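Local coordinates for protein F2 like fibronectin-binding protein (Streptococcus pneumoniae, PDB 5A0N) that probably anchors the bacterium covalently to host molecules through an internal thioester carried by this N-terminal adhesin domain, at residues N16-S21 / I74-K79; L22-K27 / A34-L39; N49-A54 / E194-K199. All blocks are in the same frame, centred on the assembly; numbering follows the deposited sequence. Where two conformers were deposited one is given.

Contact 1: N16-S21 / I74-K79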
# COMPACT_ATOMS: atom_id res chain seq x y z
N ASN A 16 -13.42 -7.64 -17.29
CA ASN A 16 -13.35 -9.03 -16.82
C ASN A 16 -13.15 -9.15 -15.33
O ASN A 16 -12.98 -10.25 -14.83
CB ASN A 16 -12.28 -9.82 -17.59
CG ASN A 16 -10.87 -9.34 -17.29
OD1 ASN A 16 -10.67 -8.37 -16.57
ND2 ASN A 16 -9.88 -10.04 -17.85
N GLY A 17 -13.15 -8.03 -14.62
CA GLY A 17 -12.95 -8.05 -13.18
C GLY A 17 -11.52 -8.31 -12.73
O GLY A 17 -11.30 -8.46 -11.53
N LYS A 18 -10.56 -8.33 -13.66
CA LYS A 18 -9.16 -8.58 -13.32
C LYS A 18 -8.30 -7.33 -13.46
O LYS A 18 -8.52 -6.49 -14.33
CB LYS A 18 -8.56 -9.71 -14.18
CG LYS A 18 -9.32 -11.03 -14.14
CD LYS A 18 -9.44 -11.58 -12.72
CE LYS A 18 -10.11 -12.93 -12.65
NZ LYS A 18 -9.15 -13.93 -13.09
N TYR A 19 -7.33 -7.24 -12.56
CA TYR A 19 -6.47 -6.07 -12.41
C TYR A 19 -5.02 -6.49 -12.26
O TYR A 19 -4.74 -7.59 -11.73
CB TYR A 19 -6.91 -5.25 -11.17
CG TYR A 19 -8.34 -4.74 -11.27
CD1 TYR A 19 -9.40 -5.55 -10.91
CD2 TYR A 19 -8.63 -3.48 -11.78
CE1 TYR A 19 -10.71 -5.15 -11.06
CE2 TYR A 19 -9.94 -3.03 -11.90
CZ TYR A 19 -10.97 -3.88 -11.57
OH TYR A 19 -12.25 -3.41 -11.77
N TYR A 20 -4.11 -5.62 -12.70
CA TYR A 20 -2.68 -5.80 -12.58
C TYR A 20 -2.14 -4.68 -11.70
O TYR A 20 -2.82 -3.67 -11.48
CB TYR A 20 -1.98 -5.73 -13.94
CG TYR A 20 -2.54 -6.61 -15.03
CD1 TYR A 20 -3.09 -7.87 -14.78
CD2 TYR A 20 -2.48 -6.19 -16.34
CE1 TYR A 20 -3.52 -8.69 -15.81
CE2 TYR A 20 -2.92 -6.97 -17.37
CZ TYR A 20 -3.44 -8.24 -17.12
OH TYR A 20 -3.88 -9.02 -18.15
N SER A 21 -0.90 -4.83 -11.23
CA SER A 21 -0.24 -3.74 -10.53
C SER A 21 1.14 -3.45 -11.12
O SER A 21 1.88 -4.35 -11.56
CB SER A 21 -0.09 -4.03 -9.05
OG SER A 21 0.59 -3.01 -8.35
N ILE A 74 -2.27 -11.20 -10.56
CA ILE A 74 -3.51 -10.77 -11.15
C ILE A 74 -4.56 -10.80 -10.04
O ILE A 74 -4.59 -11.75 -9.24
CB ILE A 74 -3.89 -11.69 -12.33
CG1 ILE A 74 -2.79 -11.67 -13.40
CG2 ILE A 74 -5.22 -11.23 -12.94
CD1 ILE A 74 -3.01 -12.61 -14.55
N TYR A 75 -5.36 -9.75 -9.98
CA TYR A 75 -6.24 -9.48 -8.85
C TYR A 75 -7.68 -9.30 -9.25
O TYR A 75 -7.99 -8.86 -10.34
CB TYR A 75 -5.77 -8.21 -8.12
CG TYR A 75 -4.42 -8.31 -7.51
CD1 TYR A 75 -3.27 -8.07 -8.24
CD2 TYR A 75 -4.26 -8.70 -6.19
CE1 TYR A 75 -2.02 -8.23 -7.67
CE2 TYR A 75 -3.02 -8.83 -5.61
CZ TYR A 75 -1.88 -8.61 -6.37
OH TYR A 75 -0.63 -8.74 -5.84
N THR A 76 -8.58 -9.62 -8.30
CA THR A 76 -9.97 -9.18 -8.34
C THR A 76 -10.19 -8.13 -7.26
O THR A 76 -9.40 -8.00 -6.33
CB THR A 76 -10.97 -10.34 -8.18
OG1 THR A 76 -10.69 -11.03 -6.97
CG2 THR A 76 -10.89 -11.32 -9.33
N LEU A 77 -11.25 -7.36 -7.42
CA LEU A 77 -11.54 -6.21 -6.57
C LEU A 77 -12.74 -6.45 -5.67
O LEU A 77 -13.79 -6.88 -6.14
CB LEU A 77 -11.82 -4.99 -7.47
CG LEU A 77 -12.35 -3.72 -6.81
CD1 LEU A 77 -11.39 -3.14 -5.81
CD2 LEU A 77 -12.66 -2.69 -7.87
N VAL A 78 -12.57 -6.14 -4.38
CA VAL A 78 -13.67 -6.08 -3.44
C VAL A 78 -13.82 -4.60 -3.04
O VAL A 78 -12.91 -4.02 -2.45
CB VAL A 78 -13.42 -6.93 -2.19
CG1 VAL A 78 -14.66 -6.98 -1.33
CG2 VAL A 78 -13.00 -8.33 -2.58
N LYS A 79 -14.98 -4.03 -3.35
CA LYS A 79 -15.25 -2.62 -3.12
C LYS A 79 -15.84 -2.37 -1.72
O LYS A 79 -16.52 -3.22 -1.17
CB LYS A 79 -16.24 -2.07 -4.16
CG LYS A 79 -15.70 -1.96 -5.57
CD LYS A 79 -16.73 -1.29 -6.47
O HOH W 1 -13.10 -7.73 -9.65

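Contact 2: L22-K27 / A34-L39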
# COMPACT_ATOMS: atom_id res chain seq x y z
N LEU A 22 1.50 -2.17 -11.10
CA LEU A 22 2.80 -1.71 -11.54
C LEU A 22 3.90 -2.05 -10.54
O LEU A 22 5.10 -1.93 -10.87
CB LEU A 22 2.78 -0.21 -11.82
CG LEU A 22 1.73 0.25 -12.83
CD1 LEU A 22 1.88 1.73 -13.11
CD2 LEU A 22 1.76 -0.55 -14.14
N GLY A 23 3.54 -2.47 -9.33
CA GLY A 23 4.52 -2.90 -8.37
C GLY A 23 5.00 -1.84 -7.44
O GLY A 23 4.58 -0.68 -7.52
N GLN A 24 5.91 -2.24 -6.56
CA GLN A 24 6.54 -1.32 -5.61
C GLN A 24 7.78 -0.73 -6.31
O GLN A 24 7.64 0.28 -7.03
CB GLN A 24 6.81 -1.99 -4.27
CG GLN A 24 7.24 -0.95 -3.24
CD GLN A 24 7.69 -1.49 -1.91
OE1 GLN A 24 7.98 -2.68 -1.77
NE2 GLN A 24 7.70 -0.60 -0.91
N ILE A 25 8.96 -1.32 -6.17
CA ILE A 25 10.10 -0.87 -6.97
C ILE A 25 10.24 -1.89 -8.11
O ILE A 25 10.59 -3.05 -7.88
CB ILE A 25 11.41 -0.75 -6.20
CG1 ILE A 25 11.26 0.22 -5.05
CG2 ILE A 25 12.55 -0.28 -7.13
CD1 ILE A 25 12.50 0.40 -4.19
N GLU A 26 9.83 -1.48 -9.31
CA GLU A 26 9.83 -2.39 -10.47
C GLU A 26 10.12 -1.57 -11.72
O GLU A 26 9.80 -0.40 -11.83
CB GLU A 26 8.51 -3.11 -10.67
CG GLU A 26 8.04 -4.00 -9.53
CD GLU A 26 8.84 -5.25 -9.30
OE1 GLU A 26 9.67 -5.62 -10.16
OE2 GLU A 26 8.60 -5.91 -8.28
N LYS A 27 10.67 -2.25 -12.71
CA LYS A 27 10.75 -1.71 -14.06
C LYS A 27 9.39 -1.77 -14.73
O LYS A 27 8.68 -2.79 -14.63
CB LYS A 27 11.74 -2.54 -14.86
CG LYS A 27 13.16 -2.55 -14.36
CD LYS A 27 14.05 -3.42 -15.22
CE LYS A 27 15.48 -3.47 -14.76
NZ LYS A 27 16.28 -4.34 -15.67
N ALA A 34 14.61 0.58 -12.74
CA ALA A 34 13.40 0.44 -11.97
C ALA A 34 12.97 1.77 -11.37
O ALA A 34 13.80 2.61 -11.03
CB ALA A 34 13.59 -0.60 -10.88
N THR A 35 11.66 1.91 -11.19
CA THR A 35 11.06 3.08 -10.58
C THR A 35 10.18 2.63 -9.40
O THR A 35 9.75 1.48 -9.33
CB THR A 35 10.25 3.89 -11.60
OG1 THR A 35 9.42 3.03 -12.38
CG2 THR A 35 11.17 4.67 -12.52
N TYR A 36 9.91 3.57 -8.50
CA TYR A 36 8.98 3.34 -7.40
C TYR A 36 7.59 3.68 -7.91
O TYR A 36 7.31 4.84 -8.25
CB TYR A 36 9.36 4.20 -6.18
CG TYR A 36 8.63 3.72 -4.93
CD1 TYR A 36 7.31 4.02 -4.72
CD2 TYR A 36 9.27 2.94 -4.01
CE1 TYR A 36 6.61 3.52 -3.62
CE2 TYR A 36 8.59 2.43 -2.92
CZ TYR A 36 7.26 2.70 -2.73
OH TYR A 36 6.61 2.16 -1.63
N ASN A 37 6.70 2.68 -7.96
CA ASN A 37 5.45 2.79 -8.72
C ASN A 37 4.18 2.81 -7.87
O ASN A 37 3.09 2.74 -8.40
CB ASN A 37 5.34 1.70 -9.78
CG ASN A 37 6.59 1.63 -10.62
OD1 ASN A 37 7.17 2.67 -10.98
ND2 ASN A 37 7.03 0.43 -10.93
N ASN A 38 4.33 2.88 -6.53
CA ASN A 38 3.22 3.08 -5.60
C ASN A 38 2.18 1.98 -5.62
O ASN A 38 1.07 2.17 -5.14
CB ASN A 38 2.57 4.43 -5.81
CG ASN A 38 3.42 5.58 -5.33
OD1 ASN A 38 4.48 5.43 -4.74
ND2 ASN A 38 2.91 6.78 -5.53
N LEU A 39 2.53 0.82 -6.18
CA LEU A 39 1.58 -0.28 -6.35
C LEU A 39 0.31 0.15 -7.06
O LEU A 39 -0.75 -0.40 -6.85
CB LEU A 39 1.33 -1.03 -5.04
CG LEU A 39 2.51 -1.86 -4.55
CD1 LEU A 39 2.50 -2.04 -3.02
CD2 LEU A 39 2.59 -3.21 -5.28

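Contact 3: N49-A54 / E194-K199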
# COMPACT_ATOMS: atom_id res chain seq x y z
N ASN A 49 -5.66 3.21 -14.86
CA ASN A 49 -5.61 3.06 -13.42
C ASN A 49 -7.00 2.87 -12.87
O ASN A 49 -7.93 3.59 -13.21
CB ASN A 49 -5.07 4.27 -12.71
CG ASN A 49 -3.62 4.48 -12.91
OD1 ASN A 49 -2.93 3.75 -13.65
ND2 ASN A 49 -3.13 5.52 -12.23
N SER A 50 -7.08 1.91 -11.96
CA SER A 50 -8.28 1.67 -11.13
C SER A 50 -8.09 2.30 -9.75
O SER A 50 -9.04 2.75 -9.15
CB SER A 50 -8.57 0.19 -11.03
OG SER A 50 -7.49 -0.53 -10.45
N ASP A 51 -6.85 2.33 -9.27
CA ASP A 51 -6.49 2.99 -7.99
C ASP A 51 -5.07 3.51 -8.16
O ASP A 51 -4.19 2.81 -8.64
CB ASP A 51 -6.63 2.04 -6.80
CG ASP A 51 -8.07 1.90 -6.36
OD1 ASP A 51 -8.59 2.91 -5.82
OD2 ASP A 51 -8.67 0.82 -6.56
N ASN A 52 -4.90 4.79 -7.85
CA ASN A 52 -3.61 5.44 -8.13
C ASN A 52 -2.48 4.87 -7.31
O ASN A 52 -1.32 4.99 -7.72
CB ASN A 52 -3.65 6.93 -7.83
CG ASN A 52 -4.46 7.74 -8.82
OD1 ASN A 52 -4.81 7.28 -9.91
ND2 ASN A 52 -4.69 8.99 -8.46
N PHE A 53 -2.78 4.30 -6.16
CA PHE A 53 -1.79 3.66 -5.31
C PHE A 53 -2.47 2.53 -4.58
O PHE A 53 -3.71 2.49 -4.50
CB PHE A 53 -1.22 4.67 -4.27
CG PHE A 53 -2.27 5.29 -3.36
CD1 PHE A 53 -2.68 4.63 -2.22
CD2 PHE A 53 -2.81 6.54 -3.67
CE1 PHE A 53 -3.67 5.18 -1.44
CE2 PHE A 53 -3.76 7.10 -2.85
CZ PHE A 53 -4.18 6.42 -1.73
N ALA A 54 -1.68 1.66 -3.99
CA ALA A 54 -2.18 0.61 -3.11
C ALA A 54 -1.05 0.22 -2.17
O ALA A 54 0.09 0.67 -2.35
CB ALA A 54 -2.69 -0.58 -3.91
N GLU A 194 -14.01 5.09 0.81
CA GLU A 194 -14.14 3.75 0.28
C GLU A 194 -12.83 3.05 0.36
O GLU A 194 -11.89 3.40 -0.37
CB GLU A 194 -14.69 3.73 -1.13
CG GLU A 194 -14.95 2.33 -1.64
CD GLU A 194 -15.08 2.17 -3.12
OE1 GLU A 194 -15.37 3.15 -3.79
OE2 GLU A 194 -14.95 1.03 -3.59
N TYR A 195 -12.73 2.06 1.24
CA TYR A 195 -11.60 1.15 1.26
C TYR A 195 -11.84 0.01 0.28
O TYR A 195 -12.99 -0.43 0.10
CB TYR A 195 -11.36 0.63 2.70
CG TYR A 195 -10.78 1.68 3.61
CD1 TYR A 195 -9.41 1.88 3.71
CD2 TYR A 195 -11.60 2.51 4.38
CE1 TYR A 195 -8.87 2.88 4.51
CE2 TYR A 195 -11.07 3.50 5.19
CZ TYR A 195 -9.71 3.66 5.27
OH TYR A 195 -9.20 4.63 6.09
N ARG A 196 -10.76 -0.47 -0.33
CA ARG A 196 -10.85 -1.49 -1.38
C ARG A 196 -9.81 -2.55 -1.10
O ARG A 196 -8.70 -2.23 -0.65
CB ARG A 196 -10.59 -0.89 -2.75
CG ARG A 196 -11.68 0.03 -3.23
CD ARG A 196 -11.31 0.59 -4.62
NE ARG A 196 -12.51 1.04 -5.27
CZ ARG A 196 -12.59 1.26 -6.55
NH1 ARG A 196 -11.53 1.09 -7.36
NH2 ARG A 196 -13.74 1.68 -7.02
N PHE A 197 -10.16 -3.79 -1.42
CA PHE A 197 -9.23 -4.92 -1.29
C PHE A 197 -9.03 -5.57 -2.65
O PHE A 197 -10.00 -5.84 -3.34
CB PHE A 197 -9.82 -5.94 -0.30
CG PHE A 197 -8.82 -6.90 0.27
CD1 PHE A 197 -8.42 -8.04 -0.43
CD2 PHE A 197 -8.29 -6.67 1.54
CE1 PHE A 197 -7.53 -8.93 0.14
CE2 PHE A 197 -7.40 -7.56 2.10
CZ PHE A 197 -7.01 -8.67 1.38
N TYR A 198 -7.77 -5.84 -3.00
CA TYR A 198 -7.46 -6.59 -4.21
C TYR A 198 -6.98 -7.97 -3.81
O TYR A 198 -5.93 -8.13 -3.17
CB TYR A 198 -6.44 -5.83 -5.07
CG TYR A 198 -7.00 -4.63 -5.79
CD1 TYR A 198 -7.66 -4.77 -6.98
CD2 TYR A 198 -6.84 -3.36 -5.28
CE1 TYR A 198 -8.11 -3.66 -7.67
CE2 TYR A 198 -7.32 -2.25 -5.95
CZ TYR A 198 -7.94 -2.40 -7.16
OH TYR A 198 -8.40 -1.31 -7.88
N LYS A 199 -7.81 -8.97 -4.15
CA LYS A 199 -7.56 -10.35 -3.79
C LYS A 199 -6.75 -11.00 -4.89
O LYS A 199 -7.18 -10.98 -6.04
CB LYS A 199 -8.92 -11.07 -3.68
CG LYS A 199 -9.86 -10.66 -2.58
O HOH W 2 -11.64 2.34 -10.08

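Contact 1: N16-S21 / I74-K79
The carbonyl oxygen of Tyr75 takes the amide of Tyr19, with N and O 2.8 Å apart, and also receives a CA-H...O contact from Lys18 CA. Tyr75 N returns a bond to Tyr19 O, completing a single antiparallel bridge of the hydrogen-bonded type. It joins outermost strands of two sheets, 19-21 of a three-stranded sheet and 75-78 of a four-stranded one. Their short axes run at 108° to each other, consistent with a pairing of one bridge only.

Side chains pack on both strands around the bridge. Tyr19 and Tyr75 carry large rings suited to a buried seam, and each sets the edge of its ring toward the other's carbonyl oxygen. Tyr19 CG lies anti to its own carbonyl carbon (chi1 -61°), and CE1 of the ring reaches Leu77 CB at 3.8 Å, while the phenol OH bonds to Ser14 N. Tyr198 meets the Tyr19 ring edge-to-face. On the more open flank Lys18 runs beside Thr76, its CD 3.7 Å from Thr76 CG2; the flexible aliphatic chain packs while NZ forms a salt bridge with Asp201. Ile74 lies alongside Tyr20, CG1 being 3.9 Å from CE1 of the ring.

Before the strand, Asn16 OD1 accepts from Lys18 N at 2.9 Å in an Asx turn. Gly17 follows Asn16 with a positive phi of 74°, which glycine adopts readily. Next to the bridge Gly17 O and Leu77 N are joined through a water, which donates to Gly17 O at 2.7 Å and accepts from Leu77 N at 2.9 Å.

Contact 2: L22-K27 / A34-L39
Ile25 faces Tyr36 as an antiparallel non-hydrogen-bonded pair, CA to CA 4.4 Å, and Glu26 with Thr35 forms the neighbouring hydrogen-bonded pair of a short beta hairpin. On the face of Ile25 and Tyr36, the branched side chain crosses the aromatic one at about a right angle, Ile25 CG1 touching Tyr36 CD2 at 3.5 Å; Ile25 CG2 turns instead to Ala34 CB.

Tyr36 CG is anti to the backbone N (chi1 -166°), and farther out the ring lies across the extended chain of Gln24. Gln24 NE2 donates to Tyr36 OH over 3.1 Å at a nearly straight 168°, the hydroxyl lying in the amide plane. Tyr36 OH is also bonded to His140 ND1 of helix 132-152. Gly23 sits where a CB would press against the preceding carbonyl oxygen, and its own O accepts from Leu39 N.

Asn37 suits the point where the hairpin opens, because its amide offers donor and acceptor together. ND2 lies 3.0 Å from Leu22 O and 3.0 Å from Glu26 O, while OD1 accepts on a lone pair from Thr35 OG1 at 2.7 Å. Thr35 N and Asn37 ND2 approach Glu26 O from opposite faces of its carbonyl plane. With two acceptors at ND2 and a donor at OD1, the amide has one sensible orientation, which ties the irregular segment 22-24 to the regular rungs.

Contact 3: N49-A54 / E194-K199
Asp51 OD2 is held by two donors from strand 193-200. Tyr198 OH gives it a short bond of 2.5 Å on the anti lone pair, at the edge of the phenol ring, and Arg196 NH1 makes a salt bridge of 3.0 Å from the syn side, 33° out of the carboxylate plane. The carboxylate stands almost upright to both flat groups, 85° from the guanidinium and 79° from the ring.

A second layer sets these groups. Ser50 OG lies 2.8 Å from Tyr198 OH; Ser50 and Asp51 both face Val41 in a classic beta bulge, which lets both successive side chains point toward strand 193-200. A water donates to Ser50 O and accepts from Arg196 NH1. The arginine chain is extended from CG to NE, and NE pairs with Glu194 OE2 at 3.0 Å, in the guanidinium plane. Asp51 OD1 has its own partners, a salt bridge to Arg215 and a bond from Asn8.

Arginine and tyrosine suit this buried site because both carry donors at the end of long side chains. With two arginines and a phenol around it, the Asp51 carboxylate is probably stabilised in its ionised form, linking the bulge to the four-stranded sheet by charge and by the tyrosine hydrogen bond.

The three contacts tie neighbouring beta elements of the thioester domain together. Contacts 1 and 3 have centres about 9 Å apart and both reach the four-stranded sheet, where strands 75-78 and 193-200 are neighbours; their other halves, 19-21 and 49-51, are the outermost strands of the three-stranded sheet, so the two sheets are joined twice. Contact 2 lies about 18 Å from contact 1 and about 15 Å from contact 3, centre to centre. Its hairpin falls between strands 19-21 and 41-43 in sequence, while contacts 1 and 3 interleave along the chain. All the helices fall between strands 75-78 and 193-200, so the adjacent pairing of these strands closes the helical insertion at its base.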